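Surface-associated protein CshA (Streptococcus gordonii, PDB 5L2D) binds host fibronectin by a catch-clamp mechanism as a cell-wall-linked surface adhesin, of which this chain is the non-repetitive domain 2. Local coordinates at residues G42-K47 with T56-E61; L62-S67 with P86-S91; T102-T107 with I131-D136. One frame throughout, in Å; residues are numbered along the deposited sequence.

How the contacts relate
All three contacts lie in the non-repetitive domain 2 and follow one another along the chain. Contact 1 is a beta hairpin. Its second strand runs straight into 62-67, the first half of contact 2, yet the centres of the two are about 19 Å apart. Contacts 2 and 3 have centres about 14 Å apart and do touch: N90 O packs on P103 CD at 3.8 Å. Contacts 1 and 3 do not touch; their centres are about 17 Å apart and their nearest atoms about 6 Å apart. Strand 138-150 links the set, since side chains of all three pack on it. Each contact also reaches the second subunit.

Contact 1. Residues G42-K47 with T56-E61; sequences GTVFKK and TLTVTE
V44, F45 and K46 pair with T58, L57 and T56 in a beta hairpin whose strands run antiparallel at 177°, their axes 4.6 Å apart. F45 and L57 form the hydrogen-bonded pair: F45 N to L57 O is 2.7 Å, and L57 N to F45 O is 2.9 Å. Two further bonds follow toward G42: V59 N to T43 O at 2.9 Å and G42 N to V59 O at 3.1 Å. G42 has a phi of 111°, a backbone shape that suits glycine. V44, K46, T56 and T58 share one face. V44 and T58 lie side by side and point the same way. V44 sets CG1 anti to the backbone N (chi1 159°), which leaves its CG2 beside T58 CG2 at 3.6 Å. K46 crosses T56 and lays its CG against the hydroxyl OG1. F45 and L57 share the other, buried face and meet through their CB atoms. The F45 side chain also packs on V22 and M30. L57 packs on F144 of strand 138-150 and on M280 of the second subunit. T43 OG1 bonds to N32 O and K40 N. T43 CB meets V59 CG2 at 4.2 Å.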
ATOM      1  N   GLY A  42      -4.736  15.523   5.160  1.00 55.45           N
ATOM      2  CA  GLY A  42      -4.522  16.506   6.195  1.00 51.26           C
ATOM      3  C   GLY A  42      -4.619  15.881   7.552  1.00 57.26           C
ATOM      4  O   GLY A  42      -4.119  16.462   8.535  1.00 62.38           O
ATOM      5  N   THR A  43      -5.277  14.720   7.601  1.00 56.91           N
ATOM      6  CA  THR A  43      -5.294  13.851   8.767  1.00 59.31           C
ATOM      7  C   THR A  43      -3.885  13.431   9.236  1.00 62.32           C
ATOM      8  O   THR A  43      -3.053  13.071   8.419  1.00 62.17           O
ATOM      9  CB  THR A  43      -6.081  12.588   8.420  1.00 61.70           C
ATOM     10  OG1 THR A  43      -7.476  12.909   8.220  1.00 62.03           O
ATOM     11  CG2 THR A  43      -5.938  11.558   9.505  1.00 58.85           C
ATOM     12  N   VAL A  44      -3.667  13.450  10.557  1.00 62.18           N
ATOM     13  CA  VAL A  44      -2.343  13.421  11.194  1.00 60.45           C
ATOM     14  C   VAL A  44      -2.310  12.471  12.361  1.00 63.57           C
ATOM     15  O   VAL A  44      -3.102  12.605  13.291  1.00 74.10           O
ATOM     16  CB  VAL A  44      -1.968  14.791  11.877  1.00 63.72           C
ATOM     17  CG1 VAL A  44      -0.886  14.619  12.929  1.00 65.98           C
ATOM     18  CG2 VAL A  44      -1.483  15.842  10.891  1.00 63.00           C
ATOM     19  N   PHE A  45      -1.313  11.597  12.367  1.00 60.97           N
ATOM     20  CA  PHE A  45      -0.978  10.772  13.530  1.00 58.23           C
ATOM     21  C   PHE A  45       0.315  11.289  14.157  1.00 56.06           C
ATOM     22  O   PHE A  45       1.310  11.403  13.465  1.00 56.72           O
ATOM     23  CB  PHE A  45      -0.773   9.308  13.077  1.00 54.20           C
ATOM     24  CG  PHE A  45      -0.101   8.425  14.104  1.00 50.72           C
ATOM     25  CD1 PHE A  45      -0.840   7.795  15.089  1.00 53.14           C
ATOM     26  CD2 PHE A  45       1.269   8.203  14.067  1.00 54.53           C
ATOM     27  CE1 PHE A  45      -0.227   6.976  16.028  1.00 54.64           C
ATOM     28  CE2 PHE A  45       1.896   7.372  14.997  1.00 53.79           C
ATOM     29  CZ  PHE A  45       1.142   6.766  15.986  1.00 55.87           C
ATOM     30  N   LYS A  46       0.335  11.545  15.463  1.00 57.50           N
ATOM     31  CA  LYS A  46       1.541  12.097  16.107  1.00 55.22           C
ATOM     32  C   LYS A  46       1.715  11.503  17.486  1.00 56.40           C
ATOM     33  O   LYS A  46       0.796  11.583  18.317  1.00 54.99           O
ATOM     34  CB  LYS A  46       1.451  13.608  16.136  1.00 52.59           C
ATOM     35  CG  LYS A  46       2.738  14.282  16.527  1.00 66.83           C
ATOM     36  CD  LYS A  46       2.579  15.040  17.856  1.00 81.22           C
ATOM     37  CE  LYS A  46       3.583  16.191  18.043  1.00 84.14           C
ATOM     38  NZ  LYS A  46       3.464  17.296  17.042  1.00 75.26           N
ATOM     39  N   LYS A  47       2.865  10.864  17.730  1.00 56.93           N
ATOM     40  CA  LYS A  47       3.054  10.136  18.978  1.00 60.06           C
ATOM     41  C   LYS A  47       4.499  10.011  19.374  1.00 64.13           C
ATOM     42  O   LYS A  47       5.364   9.780  18.524  1.00 61.02           O
ATOM     43  CB  LYS A  47       2.461   8.731  18.859  1.00 70.31           C
ATOM     44  CG  LYS A  47       2.449   7.893  20.140  1.00 75.85           C
ATOM     45  CD  LYS A  47       2.059   6.448  19.835  1.00 90.80           C
ATOM     46  CE  LYS A  47       1.166   5.807  20.885  1.00101.45           C
ATOM     47  NZ  LYS A  47       1.963   5.445  22.086  1.00 96.44           N
ATOM     48  N   THR A  56       5.582  11.849  13.144  1.00 58.74           N
ATOM     49  CA  THR A  56       4.378  12.499  12.675  1.00 57.06           C
ATOM     50  C   THR A  56       4.101  11.964  11.270  1.00 55.19           C
ATOM     51  O   THR A  56       4.933  12.077  10.363  1.00 52.74           O
ATOM     52  CB  THR A  56       4.537  14.031  12.653  1.00 62.90           C
ATOM     53  OG1 THR A  56       4.892  14.532  13.958  1.00 58.39           O
ATOM     54  CG2 THR A  56       3.247  14.681  12.200  1.00 70.87           C
ATOM     55  N   LEU A  57       2.943  11.347  11.118  1.00 54.40           N
ATOM     56  CA  LEU A  57       2.460  10.859   9.842  1.00 56.62           C
ATOM     57  C   LEU A  57       1.291  11.693   9.445  1.00 57.51           C
ATOM     58  O   LEU A  57       0.314  11.756  10.209  1.00 69.30           O
ATOM     59  CB  LEU A  57       1.983   9.406   9.938  1.00 56.09           C
ATOM     60  CG  LEU A  57       3.084   8.355   9.792  1.00 62.99           C
ATOM     61  CD1 LEU A  57       2.538   6.973  10.067  1.00 70.28           C
ATOM     62  CD2 LEU A  57       3.673   8.350   8.398  1.00 64.23           C
ATOM     63  N   THR A  58       1.357  12.283   8.248  1.00 51.60           N
ATOM     64  CA  THR A  58       0.283  13.133   7.743  1.00 52.90           C
ATOM     65  C   THR A  58      -0.093  12.690   6.341  1.00 54.07           C
ATOM     66  O   THR A  58       0.791  12.576   5.478  1.00 56.58           O
ATOM     67  CB  THR A  58       0.698  14.616   7.663  1.00 57.69           C
ATOM     68  OG1 THR A  58       1.428  15.024   8.844  1.00 56.03           O
ATOM     69  CG2 THR A  58      -0.540  15.495   7.443  1.00 57.41           C
ATOM     70  N   VAL A  59      -1.386  12.485   6.090  1.00 51.76           N
ATOM     71  CA  VAL A  59      -1.824  11.981   4.785  1.00 52.28           C
ATOM     72  C   VAL A  59      -1.708  13.065   3.763  1.00 54.56           C
ATOM     73  O   VAL A  59      -2.331  14.124   3.908  1.00 60.36           O
ATOM     74  CB  VAL A  59      -3.302  11.579   4.766  1.00 52.94           C
ATOM     75  CG1 VAL A  59      -3.701  11.073   3.392  1.00 57.74           C
ATOM     76  CG2 VAL A  59      -3.576  10.507   5.769  1.00 54.28           C
ATOM     77  N   THR A  60      -0.951  12.819   2.709  1.00 58.10           N
ATOM     78  CA  THR A  60      -0.838  13.851   1.667  1.00 61.73           C
ATOM     79  C   THR A  60      -1.672  13.558   0.466  1.00 60.37           C
ATOM     80  O   THR A  60      -1.830  14.420  -0.364  1.00 60.34           O
ATOM     81  CB  THR A  60       0.596  14.036   1.150  1.00 58.69           C
ATOM     82  OG1 THR A  60       1.014  12.877   0.433  1.00 59.84           O
ATOM     83  CG2 THR A  60       1.534  14.256   2.294  1.00 63.74           C
ATOM     84  N   GLU A  61      -2.154  12.333   0.332  1.00 61.52           N
ATOM     85  CA  GLU A  61      -2.839  11.948  -0.882  1.00 62.18           C
ATOM     86  C   GLU A  61      -3.667  10.677  -0.727  1.00 62.94           C
ATOM     87  O   GLU A  61      -3.291   9.738  -0.017  1.00 63.27           O
ATOM     88  CB  GLU A  61      -1.845  11.783  -2.031  1.00 65.10           C
ATOM     89  CG  GLU A  61      -2.562  11.753  -3.367  1.00 79.61           C
ATOM     90  CD  GLU A  61      -1.664  12.035  -4.561  1.00 94.11           C
ATOM     91  OE1 GLU A  61      -0.741  11.227  -4.808  1.00108.76           O
ATOM     92  OE2 GLU A  61      -1.913  13.039  -5.277  1.00 94.72           O
TER

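Contact 2. Residues L62-S67 with P86-S91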
ATOM      1  N   LEU A  62      -4.808  10.671  -1.398  1.00 62.66           N
ATOM      2  CA  LEU A  62      -5.645   9.480  -1.528  1.00 59.85           C
ATOM      3  C   LEU A  62      -5.947   9.172  -3.005  1.00 58.16           C
ATOM      4  O   LEU A  62      -6.999   9.512  -3.504  1.00 60.43           O
ATOM      5  CB  LEU A  62      -6.945   9.668  -0.745  1.00 51.65           C
ATOM      6  CG  LEU A  62      -6.788   9.684   0.772  1.00 54.41           C
ATOM      7  CD1 LEU A  62      -8.048  10.193   1.474  1.00 55.02           C
ATOM      8  CD2 LEU A  62      -6.438   8.304   1.292  1.00 51.06           C
ATOM      9  N   LYS A  63      -5.016   8.545  -3.705  1.00 59.04           N
ATOM     10  CA  LYS A  63      -5.269   8.132  -5.059  1.00 57.05           C
ATOM     11  C   LYS A  63      -4.686   6.756  -5.274  1.00 59.47           C
ATOM     12  O   LYS A  63      -3.768   6.346  -4.555  1.00 57.19           O
ATOM     13  CB  LYS A  63      -4.621   9.087  -6.032  1.00 64.84           C
ATOM     14  CG  LYS A  63      -5.188  10.491  -6.068  1.00 68.43           C
ATOM     15  CD  LYS A  63      -4.416  11.300  -7.119  1.00 75.39           C
ATOM     16  CE  LYS A  63      -5.088  12.634  -7.450  1.00 81.55           C
ATOM     17  NZ  LYS A  63      -6.492  12.481  -7.943  1.00 78.03           N
ATOM     18  N   PRO A  64      -5.214   6.035  -6.274  1.00 65.39           N
ATOM     19  CA  PRO A  64      -4.772   4.700  -6.638  1.00 66.22           C
ATOM     20  C   PRO A  64      -3.559   4.687  -7.522  1.00 61.94           C
ATOM     21  O   PRO A  64      -3.227   5.710  -8.113  1.00 65.30           O
ATOM     22  CB  PRO A  64      -5.947   4.177  -7.444  1.00 67.91           C
ATOM     23  CG  PRO A  64      -6.471   5.392  -8.123  1.00 67.61           C
ATOM     24  CD  PRO A  64      -6.450   6.384  -7.000  1.00 71.47           C
ATOM     25  N   PHE A  65      -2.984   3.493  -7.656  1.00 56.00           N
ATOM     26  CA  PHE A  65      -1.720   3.271  -8.336  1.00 51.82           C
ATOM     27  C   PHE A  65      -1.698   3.707  -9.756  1.00 56.51           C
ATOM     28  O   PHE A  65      -0.646   4.153 -10.245  1.00 61.09           O
ATOM     29  CB  PHE A  65      -1.366   1.818  -8.342  1.00 50.14           C
ATOM     30  CG  PHE A  65       0.053   1.534  -8.735  1.00 51.43           C
ATOM     31  CD1 PHE A  65       1.087   1.910  -7.938  1.00 49.12           C
ATOM     32  CD2 PHE A  65       0.350   0.818  -9.881  1.00 57.52           C
ATOM     33  CE1 PHE A  65       2.396   1.585  -8.255  1.00 45.03           C
ATOM     34  CE2 PHE A  65       1.665   0.493 -10.217  1.00 51.43           C
ATOM     35  CZ  PHE A  65       2.694   0.885  -9.394  1.00 48.24           C
ATOM     36  N   ASN A  66      -2.824   3.576 -10.444  1.00 56.46           N
ATOM     37  CA  ASN A  66      -2.846   3.960 -11.863  1.00 60.00           C
ATOM     38  C   ASN A  66      -2.729   5.483 -12.115  1.00 63.64           C
ATOM     39  O   ASN A  66      -2.792   5.939 -13.285  1.00 65.25           O
ATOM     40  CB  ASN A  66      -4.052   3.367 -12.588  1.00 58.83           C
ATOM     41  CG  ASN A  66      -5.348   3.598 -11.859  1.00 60.39           C
ATOM     42  OD1 ASN A  66      -5.408   3.430 -10.657  1.00 65.50           O
ATOM     43  ND2 ASN A  66      -6.400   3.949 -12.585  1.00 61.22           N
ATOM     44  N   SER A  67      -2.545   6.253 -11.032  1.00 57.37           N
ATOM     45  CA  SER A  67      -2.343   7.694 -11.111  1.00 54.49           C
ATOM     46  C   SER A  67      -0.912   8.076 -10.876  1.00 55.82           C
ATOM     47  O   SER A  67      -0.599   9.249 -10.980  1.00 59.53           O
ATOM     48  CB  SER A  67      -3.191   8.414 -10.076  1.00 58.52           C
ATOM     49  OG  SER A  67      -2.598   8.302  -8.804  1.00 57.57           O
ATOM     50  N   PRO A  86      -4.067  10.494 -14.102  1.00 72.00           N
ATOM     51  CA  PRO A  86      -3.515  11.234 -12.957  1.00 69.26           C
ATOM     52  C   PRO A  86      -4.558  11.760 -12.010  1.00 61.18           C
ATOM     53  O   PRO A  86      -4.237  12.062 -10.860  1.00 68.86           O
ATOM     54  CB  PRO A  86      -2.755  12.389 -13.603  1.00 70.59           C
ATOM     55  CG  PRO A  86      -3.299  12.512 -14.983  1.00 71.89           C
ATOM     56  CD  PRO A  86      -3.785  11.155 -15.388  1.00 73.25           C
ATOM     57  N   ASN A  87      -5.791  11.840 -12.491  1.00 59.99           N
ATOM     58  CA  ASN A  87      -6.925  12.258 -11.682  1.00 63.06           C
ATOM     59  C   ASN A  87      -7.806  11.121 -11.211  1.00 63.43           C
ATOM     60  O   ASN A  87      -8.923  11.359 -10.765  1.00 63.74           O
ATOM     61  CB  ASN A  87      -7.779  13.211 -12.487  1.00 64.58           C
ATOM     62  CG  ASN A  87      -6.966  14.344 -13.060  1.00 73.18           C
ATOM     63  OD1 ASN A  87      -6.891  14.522 -14.279  1.00 68.78           O
ATOM     64  ND2 ASN A  87      -6.310  15.100 -12.179  1.00 78.93           N
ATOM     65  N   ALA A  88      -7.322   9.888 -11.302  1.00 64.71           N
ATOM     66  CA  ALA A  88      -8.095   8.760 -10.813  1.00 64.28           C
ATOM     67  C   ALA A  88      -8.314   8.980  -9.351  1.00 64.09           C
ATOM     68  O   ALA A  88      -7.420   9.475  -8.666  1.00 59.16           O
ATOM     69  CB  ALA A  88      -7.333   7.472 -11.015  1.00 66.40           C
ATOM     70  N   ILE A  89      -9.487   8.615  -8.862  1.00 67.11           N
ATOM     71  CA  ILE A  89      -9.680   8.608  -7.415  1.00 67.76           C
ATOM     72  C   ILE A  89      -9.850   7.193  -6.918  1.00 67.17           C
ATOM     73  O   ILE A  89      -9.904   6.253  -7.702  1.00 66.54           O
ATOM     74  CB  ILE A  89     -10.857   9.472  -6.978  1.00 73.57           C
ATOM     75  CG1 ILE A  89     -12.129   9.137  -7.794  1.00 76.17           C
ATOM     76  CG2 ILE A  89     -10.470  10.929  -7.135  1.00 74.01           C
ATOM     77  CD1 ILE A  89     -13.388   9.057  -6.959  1.00 68.62           C
ATOM     78  N   ASN A  90      -9.851   7.055  -5.600  1.00 69.20           N
ATOM     79  CA  ASN A  90     -10.039   5.774  -4.951  1.00 66.60           C
ATOM     80  C   ASN A  90     -11.462   5.329  -5.293  1.00 73.01           C
ATOM     81  O   ASN A  90     -12.428   6.071  -5.037  1.00 78.24           O
ATOM     82  CB  ASN A  90      -9.835   5.907  -3.423  1.00 64.08           C
ATOM     83  CG  ASN A  90      -8.350   6.044  -2.990  1.00 64.70           C
ATOM     84  OD1 ASN A  90      -7.401   5.980  -3.785  1.00 63.20           O
ATOM     85  ND2 ASN A  90      -8.158   6.226  -1.700  1.00 62.40           N
ATOM     86  N   SER A  91     -11.580   4.141  -5.898  1.00 74.40           N
ATOM     87  CA  SER A  91     -12.829   3.666  -6.524  1.00 71.21           C
ATOM     88  C   SER A  91     -13.177   2.236  -6.223  1.00 71.60           C
ATOM     89  O   SER A  91     -12.313   1.446  -5.878  1.00 72.28           O
ATOM     90  CB  SER A  91     -12.668   3.703  -8.029  1.00 68.85           C
ATOM     91  OG  SER A  91     -12.764   5.005  -8.486  1.00 83.80           O
TER
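The N90 amide oxygen OD1 stands over one face of the flat K63-P64 peptide, 3.2 Å from K63 C. This is loop-on-loop packing: the loop after strand 53-61, which ends in a short 3-10 turn at 65-67, packs on the loop that leads to strand 91-92. P64 N has no hydrogen to offer; OD1 accepts a bond from G141 N. The ND2 branch of the same amide meets L62 CB at 3.8 Å, and the two side chains cross at about a right angle. A second amide, that of N66, has the methyl of A88 over its face near ND2, at 4.0 Å from that atom. N66 OD1 is held by N139 ND2. Both asparagine oxygens are thus bonded to strand 138-150.

The P64 ring lies between the two amides. Its CG meets A88 CB at 3.7 Å, and its CD lies against N90 OD1 and the carbonyl carbon of I89. The K63 chain is extended to CE and then bends at chi4 (-58°), which brings NZ to A88 O at 3.2 Å. The donor comes in 45° above the carbonyl plane. Nearby, CE packs on P86 O. F65, which does not touch 86-91, meets Y230 and, in the second subunit, Y269, both edge-to-face. The turn is closed by a doubly used acceptor: P64 O takes S67 N at 3.0 Å and S67 OG at 2.8 Å.

Contact 3. Residues T102-T107 with I131-D136; sequences TPPSVT and IILPDD
T107 and I132 form a single antiparallel bridge between these segments, and a proline-on-proline contact lies farther along the same pair. T107 N to I132 O and I132 N to T107 O are both 3.1 Å. Both bonds are tilted, with donors 32° and 28° from the carbonyl planes. Residues 110-128, between the segments, are not modelled.

Beyond the bridge, P134 sits at the centre of an inverse gamma turn, closed by D135 N to L133 O at 3.0 Å. The turn brings the P134 ring to P104, with their CG atoms 4.0 Å apart. P134 CD also lies against S105 O. The D135 side chain crosses P104 at about a right angle and lays its CB on P104 CG at 3.9 Å. L133 holds its CG anti to the backbone N (chi1 -169°), and that puts the branch against P104 O.

Near the bridge, V106 and I131 touch through their CG2 methyls at 3.6 Å, and V106 CG1 meets L133 CB. V106 and L133 also pack on W140, and I131 on F144, so this contact covers part of strand 138-150. S105 turns the other way and bonds through OG to D34 OD2. I131 and I132 also pair with a strand of the second subunit, so the sheet runs on across the interface.

P104 and P134 cannot donate backbone hydrogen bonds, consistent with apolar packing at this end. The two backbone hydrogen bonds of T107 and I132 supply the hydrogen bonding between the segments.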
ATOM      1  N   THR A 102     -19.419   6.086  -3.871  1.00 81.64           N
ATOM      2  CA  THR A 102     -18.141   6.458  -3.293  1.00 74.36           C
ATOM      3  C   THR A 102     -17.827   5.537  -2.116  1.00 68.29           C
ATOM      4  O   THR A 102     -18.613   5.438  -1.185  1.00 68.61           O
ATOM      5  CB  THR A 102     -18.170   7.926  -2.811  1.00 74.41           C
ATOM      6  OG1 THR A 102     -18.440   8.784  -3.937  1.00 70.73           O
ATOM      7  CG2 THR A 102     -16.851   8.308  -2.140  1.00 67.65           C
ATOM      8  N   PRO A 103     -16.652   4.895  -2.119  1.00 60.25           N
ATOM      9  CA  PRO A 103     -16.409   3.925  -1.073  1.00 58.68           C
ATOM     10  C   PRO A 103     -16.208   4.591   0.275  1.00 64.42           C
ATOM     11  O   PRO A 103     -16.073   5.805   0.312  1.00 66.27           O
ATOM     12  CB  PRO A 103     -15.113   3.225  -1.525  1.00 54.18           C
ATOM     13  CG  PRO A 103     -14.740   3.809  -2.830  1.00 57.07           C
ATOM     14  CD  PRO A 103     -15.447   5.125  -2.927  1.00 59.58           C
ATOM     15  N   PRO A 104     -16.190   3.801   1.374  1.00 70.31           N
ATOM     16  CA  PRO A 104     -15.924   4.346   2.713  1.00 72.54           C
ATOM     17  C   PRO A 104     -14.491   4.829   2.905  1.00 78.65           C
ATOM     18  O   PRO A 104     -13.583   4.375   2.208  1.00 80.96           O
ATOM     19  CB  PRO A 104     -16.232   3.179   3.667  1.00 76.04           C
ATOM     20  CG  PRO A 104     -16.362   1.952   2.827  1.00 76.65           C
ATOM     21  CD  PRO A 104     -16.614   2.388   1.411  1.00 73.35           C
ATOM     22  N   SER A 105     -14.315   5.745   3.859  1.00 82.09           N
ATOM     23  CA  SER A 105     -13.010   6.325   4.198  1.00 81.84           C
ATOM     24  C   SER A 105     -12.067   5.230   4.693  1.00 82.40           C
ATOM     25  O   SER A 105     -12.532   4.268   5.327  1.00 79.54           O
ATOM     26  CB  SER A 105     -13.163   7.397   5.304  1.00 85.47           C
ATOM     27  OG  SER A 105     -14.133   8.410   4.987  1.00 82.18           O
ATOM     28  N   VAL A 106     -10.759   5.359   4.425  1.00 71.66           N
ATOM     29  CA  VAL A 106      -9.821   4.382   4.995  1.00 71.64           C
ATOM     30  C   VAL A 106      -9.669   4.724   6.485  1.00 70.73           C
ATOM     31  O   VAL A 106      -9.932   5.857   6.855  1.00 70.65           O
ATOM     32  CB  VAL A 106      -8.444   4.255   4.242  1.00 74.48           C
ATOM     33  CG1 VAL A 106      -8.497   4.817   2.823  1.00 71.14           C
ATOM     34  CG2 VAL A 106      -7.299   4.867   5.022  1.00 70.78           C
ATOM     35  N   THR A 107      -9.268   3.763   7.331  1.00 69.04           N
ATOM     36  CA  THR A 107      -9.287   3.973   8.779  1.00 70.90           C
ATOM     37  C   THR A 107      -8.629   2.853   9.549  1.00 73.52           C
ATOM     38  O   THR A 107      -8.422   1.759   9.024  1.00 72.35           O
ATOM     39  CB  THR A 107     -10.746   4.081   9.314  1.00 81.42           C
ATOM     40  OG1 THR A 107     -10.753   4.109  10.756  1.00 83.28           O
ATOM     41  CG2 THR A 107     -11.610   2.895   8.814  1.00 75.84           C
ATOM     42  N   ILE A 131      -4.251  -0.281   9.080  1.00 87.56           N
ATOM     43  CA  ILE A 131      -5.088   0.633   8.305  1.00 83.34           C
ATOM     44  C   ILE A 131      -5.658  -0.144   7.150  1.00 75.47           C
ATOM     45  O   ILE A 131      -4.952  -0.908   6.506  1.00 76.69           O
ATOM     46  CB  ILE A 131      -4.286   1.816   7.742  1.00 85.64           C
ATOM     47  CG1 ILE A 131      -3.906   2.758   8.860  1.00 89.26           C
ATOM     48  CG2 ILE A 131      -5.091   2.603   6.715  1.00 88.17           C
ATOM     49  CD1 ILE A 131      -2.781   3.683   8.459  1.00 88.45           C
ATOM     50  N   ILE A 132      -6.924   0.087   6.858  1.00 76.87           N
ATOM     51  CA  ILE A 132      -7.629  -0.710   5.869  1.00 75.92           C
ATOM     52  C   ILE A 132      -8.791   0.101   5.339  1.00 71.21           C
ATOM     53  O   ILE A 132      -9.357   0.944   6.056  1.00 72.03           O
ATOM     54  CB  ILE A 132      -8.105  -2.046   6.494  1.00 85.24           C
ATOM     55  CG1 ILE A 132      -8.912  -2.879   5.491  1.00 99.44           C
ATOM     56  CG2 ILE A 132      -8.914  -1.801   7.762  1.00 78.48           C
ATOM     57  CD1 ILE A 132      -9.122  -4.325   5.924  1.00102.95           C
ATOM     58  N   LEU A 133      -9.099  -0.112   4.067  1.00 71.71           N
ATOM     59  CA  LEU A 133     -10.289   0.460   3.460  1.00 77.62           C
ATOM     60  C   LEU A 133     -11.308  -0.639   3.530  1.00 83.86           C
ATOM     61  O   LEU A 133     -11.155  -1.656   2.839  1.00 92.16           O
ATOM     62  CB  LEU A 133     -10.059   0.857   2.014  1.00 73.59           C
ATOM     63  CG  LEU A 133     -11.188   1.702   1.447  1.00 71.02           C
ATOM     64  CD1 LEU A 133     -10.764   2.249   0.098  1.00 72.78           C
ATOM     65  CD2 LEU A 133     -12.482   0.931   1.302  1.00 73.82           C
ATOM     66  N   PRO A 134     -12.348  -0.443   4.366  1.00 92.69           N
ATOM     67  CA  PRO A 134     -13.262  -1.493   4.823  1.00 92.20           C
ATOM     68  C   PRO A 134     -14.392  -1.838   3.835  1.00 86.45           C
ATOM     69  O   PRO A 134     -15.560  -1.615   4.123  1.00 91.35           O
ATOM     70  CB  PRO A 134     -13.837  -0.871   6.092  1.00 92.53           C
ATOM     71  CG  PRO A 134     -13.961   0.580   5.736  1.00 89.91           C
ATOM     72  CD  PRO A 134     -12.723   0.874   4.932  1.00 93.60           C
ATOM     73  N   ASP A 135     -14.047  -2.370   2.674  1.00 83.14           N
ATOM     74  CA  ASP A 135     -15.055  -2.805   1.714  1.00 87.22           C
ATOM     75  C   ASP A 135     -14.327  -3.436   0.525  1.00 85.79           C
ATOM     76  O   ASP A 135     -13.212  -3.056   0.191  1.00102.81           O
ATOM     77  CB  ASP A 135     -15.972  -1.637   1.290  1.00 86.98           C
ATOM     78  CG  ASP A 135     -17.250  -2.091   0.552  1.00 90.13           C
ATOM     79  OD1 ASP A 135     -17.668  -3.271   0.613  1.00 90.07           O
ATOM     80  OD2 ASP A 135     -17.860  -1.225  -0.093  1.00 76.01           O
ATOM     81  N   ASP A 136     -14.973  -4.410  -0.097  1.00 87.60           N
ATOM     82  CA  ASP A 136     -14.354  -5.239  -1.117  1.00 85.59           C
ATOM     83  C   ASP A 136     -14.220  -4.508  -2.436  1.00 78.80           C
ATOM     84  O   ASP A 136     -14.885  -3.501  -2.656  1.00 82.88           O
ATOM     85  CB  ASP A 136     -15.186  -6.517  -1.327  1.00 87.98           C
ATOM     86  CG  ASP A 136     -15.325  -7.370  -0.037  1.00 89.07           C
ATOM     87  OD1 ASP A 136     -14.453  -7.298   0.883  1.00 82.55           O
ATOM     88  OD2 ASP A 136     -16.324  -8.128   0.031  1.00 89.48           O
TER